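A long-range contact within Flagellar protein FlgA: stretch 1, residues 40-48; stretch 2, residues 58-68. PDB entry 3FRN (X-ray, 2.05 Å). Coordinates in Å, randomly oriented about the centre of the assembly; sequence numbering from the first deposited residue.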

# COMPACT_ATOMS: atom_id res chain seq x y z
N GLY A 40 -0.16 -19.86 -14.25
CA GLY A 40 -0.79 -19.33 -13.03
C GLY A 40 -0.34 -17.96 -12.58
O GLY A 40 -0.77 -17.48 -11.53
N LEU A 41 0.55 -17.32 -13.36
CA LEU A 41 1.07 -15.99 -13.03
C LEU A 41 0.45 -14.90 -13.90
O LEU A 41 0.05 -15.15 -15.04
CB LEU A 41 2.59 -15.95 -13.18
CG LEU A 41 3.45 -16.86 -12.31
CD1 LEU A 41 4.93 -16.72 -12.65
CD2 LEU A 41 3.24 -16.58 -10.84
N GLU A 42 0.40 -13.68 -13.36
CA GLU A 42 -0.17 -12.53 -14.05
C GLU A 42 0.94 -11.66 -14.60
O GLU A 42 1.91 -11.39 -13.90
CB GLU A 42 -1.00 -11.71 -13.09
CG GLU A 42 -2.12 -10.92 -13.75
CD GLU A 42 -3.42 -11.69 -13.85
OE1 GLU A 42 -3.47 -12.86 -13.40
OE2 GLU A 42 -4.40 -11.13 -14.38
N TYR A 43 0.78 -11.19 -15.83
CA TYR A 43 1.81 -10.39 -16.48
C TYR A 43 1.29 -9.00 -16.79
O TYR A 43 0.11 -8.82 -17.07
CB TYR A 43 2.28 -11.07 -17.78
CG TYR A 43 3.13 -12.30 -17.54
CD1 TYR A 43 2.57 -13.46 -17.02
CD2 TYR A 43 4.47 -12.30 -17.85
CE1 TYR A 43 3.34 -14.58 -16.77
CE2 TYR A 43 5.26 -13.42 -17.61
CZ TYR A 43 4.67 -14.55 -17.07
OH TYR A 43 5.43 -15.66 -16.84
N LEU A 44 2.17 -8.02 -16.78
CA LEU A 44 1.79 -6.68 -17.16
C LEU A 44 2.81 -6.20 -18.17
O LEU A 44 3.96 -5.98 -17.81
CB LEU A 44 1.81 -5.78 -15.93
CG LEU A 44 0.80 -4.66 -15.78
CD1 LEU A 44 -0.62 -5.19 -15.62
CD2 LEU A 44 1.20 -3.83 -14.58
N VAL A 45 2.41 -6.09 -19.43
CA VAL A 45 3.31 -5.58 -20.46
C VAL A 45 3.27 -4.06 -20.43
O VAL A 45 2.23 -3.45 -20.70
CB VAL A 45 2.94 -6.05 -21.87
CG1 VAL A 45 3.88 -5.43 -22.90
CG2 VAL A 45 2.99 -7.55 -21.97
N THR A 46 4.40 -3.45 -20.09
CA THR A 46 4.50 -2.01 -19.94
C THR A 46 5.06 -1.33 -21.18
O THR A 46 5.63 -1.98 -22.05
CB THR A 46 5.40 -1.65 -18.76
OG1 THR A 46 6.69 -2.25 -18.96
CG2 THR A 46 4.81 -2.16 -17.46
N ARG A 47 4.90 -0.00 -21.24
CA ARG A 47 5.43 0.82 -22.32
C ARG A 47 6.95 0.86 -22.28
O ARG A 47 7.60 0.97 -23.32
CB ARG A 47 4.90 2.25 -22.23
CG ARG A 47 3.40 2.37 -22.32
CD ARG A 47 2.90 1.74 -23.59
NE ARG A 47 1.45 1.82 -23.69
CZ ARG A 47 0.80 2.70 -24.44
NH1 ARG A 47 -0.53 2.69 -24.46
NH2 ARG A 47 1.46 3.59 -25.16
N ASP A 48 7.50 0.78 -21.07
CA ASP A 48 8.95 0.75 -20.86
C ASP A 48 9.55 -0.55 -21.39
O ASP A 48 10.68 -0.56 -21.87
CB ASP A 48 9.28 0.94 -19.39
CG ASP A 48 10.68 1.53 -19.17
OD1 ASP A 48 11.26 1.24 -18.09
OD2 ASP A 48 11.18 2.27 -20.04
N ASP A 58 5.73 2.89 -32.38
CA ASP A 58 4.93 3.60 -31.38
C ASP A 58 3.75 2.74 -30.97
O ASP A 58 3.33 1.84 -31.71
CB ASP A 58 4.45 4.96 -31.90
CG ASP A 58 5.48 6.06 -31.72
OD1 ASP A 58 5.13 7.24 -31.91
OD2 ASP A 58 6.64 5.74 -31.37
N PHE A 59 3.21 3.01 -29.79
CA PHE A 59 2.14 2.19 -29.24
C PHE A 59 1.02 3.05 -28.68
O PHE A 59 1.27 4.03 -27.98
CB PHE A 59 2.68 1.24 -28.17
CG PHE A 59 3.57 0.16 -28.72
CD1 PHE A 59 3.02 -1.01 -29.24
CD2 PHE A 59 4.95 0.31 -28.73
CE1 PHE A 59 3.84 -2.01 -29.75
CE2 PHE A 59 5.78 -0.68 -29.24
CZ PHE A 59 5.22 -1.85 -29.75
N THR A 60 -0.21 2.67 -29.02
CA THR A 60 -1.39 3.33 -28.49
C THR A 60 -2.26 2.31 -27.75
O THR A 60 -1.96 1.12 -27.74
CB THR A 60 -2.16 4.07 -29.61
OG1 THR A 60 -3.14 4.93 -29.03
CG2 THR A 60 -2.84 3.09 -30.56
N GLY A 61 -3.33 2.78 -27.11
CA GLY A 61 -4.21 1.91 -26.34
C GLY A 61 -4.06 2.13 -24.85
O GLY A 61 -3.70 3.23 -24.41
N PRO A 62 -4.33 1.07 -24.05
CA PRO A 62 -4.16 1.06 -22.60
C PRO A 62 -2.70 1.22 -22.19
O PRO A 62 -1.80 0.93 -22.99
CB PRO A 62 -4.66 -0.33 -22.20
CG PRO A 62 -4.52 -1.15 -23.43
CD PRO A 62 -4.83 -0.22 -24.55
N GLU A 63 -2.47 1.66 -20.96
CA GLU A 63 -1.13 1.88 -20.44
C GLU A 63 -0.31 0.60 -20.46
O GLU A 63 0.84 0.58 -20.88
CB GLU A 63 -1.22 2.42 -19.01
CG GLU A 63 0.11 2.87 -18.44
CD GLU A 63 0.70 4.03 -19.23
OE1 GLU A 63 0.02 5.07 -19.36
OE2 GLU A 63 1.84 3.89 -19.71
N ASN A 64 -0.94 -0.47 -19.98
CA ASN A 64 -0.34 -1.79 -19.91
C ASN A 64 -1.29 -2.83 -20.47
O ASN A 64 -2.51 -2.63 -20.50
CB ASN A 64 -0.03 -2.15 -18.45
CG ASN A 64 0.62 -1.02 -17.68
OD1 ASN A 64 0.04 -0.48 -16.74
ND2 ASN A 64 1.84 -0.65 -18.08
N VAL A 65 -0.73 -3.96 -20.90
CA VAL A 65 -1.53 -5.12 -21.28
C VAL A 65 -1.46 -6.13 -20.14
O VAL A 65 -0.37 -6.47 -19.69
CB VAL A 65 -1.00 -5.79 -22.58
CG1 VAL A 65 -1.90 -6.94 -23.00
CG2 VAL A 65 -0.90 -4.75 -23.71
N ARG A 66 -2.62 -6.59 -19.68
CA ARG A 66 -2.69 -7.55 -18.58
C ARG A 66 -2.94 -8.98 -19.06
O ARG A 66 -3.98 -9.29 -19.63
CB ARG A 66 -3.75 -7.11 -17.56
CG ARG A 66 -4.02 -8.13 -16.45
CD ARG A 66 -4.70 -7.47 -15.26
NE ARG A 66 -4.78 -8.36 -14.10
CZ ARG A 66 -5.23 -7.98 -12.90
NH1 ARG A 66 -5.64 -6.73 -12.70
NH2 ARG A 66 -5.26 -8.86 -11.91
N ILE A 67 -1.96 -9.85 -18.81
CA ILE A 67 -1.97 -11.23 -19.30
C ILE A 67 -2.10 -12.24 -18.16
O ILE A 67 -1.30 -12.25 -17.22
CB ILE A 67 -0.67 -11.56 -20.06
CG1 ILE A 67 -0.30 -10.43 -21.02
CG2 ILE A 67 -0.75 -12.91 -20.79
CD1 ILE A 67 1.12 -10.51 -21.45
N THR A 68 -3.12 -13.08 -18.26
CA THR A 68 -3.33 -14.17 -17.32
C THR A 68 -2.88 -15.46 -18.00
O THR A 68 -3.33 -15.75 -19.10
CB THR A 68 -4.82 -14.28 -16.96
OG1 THR A 68 -5.30 -12.99 -16.56
CG2 THR A 68 -5.07 -15.31 -15.85
O HOH W 1 3.26 1.50 -18.74

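Residues 42-45 of FlgA pair with residues 65-68 in antiparallel register, the strand axes approaching to 4.6 Å and their N-to-C directions 158° from one another. Together the two stretches bury 802 Å² of surface, and three residues account for much of it: R47, which covers the loop leading into the second strand, and E42 and I67, which occupy the two sides of the sheet.

The backbone ladder sets the frame. Y43 pairs with I67 through two hydrogen bonds, from Y43 N to I67 O at 2.7 Å and from I67 N to Y43 O at 2.9 Å. Two residues further on the pattern repeats, with V45 N to V65 O at 2.8 Å and V65 N to V45 O at 3.0 Å. Between and beyond these rungs, E42 with T68 and L44 with R66 form the non-hydrogen-bonded pairs. The CA-H groups of these residues approach carbonyls of the neighbouring hydrogen-bonded pairs, as in L44 CA to V65 O at 3.3 Å and E42 CA to I67 O at 3.4 Å, so that each carbonyl receives an amide N-H and also lies close to a neighbouring CA.

Alternation along the strands sorts the side chains. On one face, I67 meets Y43 and V45, and V65 completes an apolar cluster in which all four residues are buried. The CB atoms of Y43 and I67 are 3.8 Å apart and those of V45 and V65 4.0 Å, as expected for directly paired residues. I67 also reaches diagonally across the ladder, its CD1 packing 3.5 Å from V45 CG2. Y43 meets I67 closely through its CB, and the edge of its ring lies near I67 O, while the end of the side chain leads away from the second stretch.

The opposite face is more polar. E42 lies directly across from T68, and its carboxylate also reaches diagonally to R66, the partner of L44; E42 OE2 accepts a hydrogen bond from R66 NE at 2.8 Å that forms part of a salt bridge. The oxygen lies near the guanidinium plane, where the N-H can point at it. The same E42 OE2 is 3.0 Å from T68 OG1. Farther along this face, L44 CG rests 3.8 Å from N64 CB, covering the aliphatic base of the asparagine.

R47, in the first turn of a helix, covers the most surface. Its guanidinium meets the loop at a series of backbone carbonyls: R47 NH1 donates a nearly linear hydrogen bond to P62 O at 2.6 Å, and R47 NE makes a weak one to E63 O at 3.1 Å. R47 NH2 lies 2.9 Å from F59 O, while F59 CB sits over one face of the group, 4.0 Å from R47 NH2. A water ties the helix start to the loop, donating to E63 OE2 at 2.9 Å and accepting weak hydrogen bonds from N64 ND2 at 2.7 Å and R47 N at 3.3 Å.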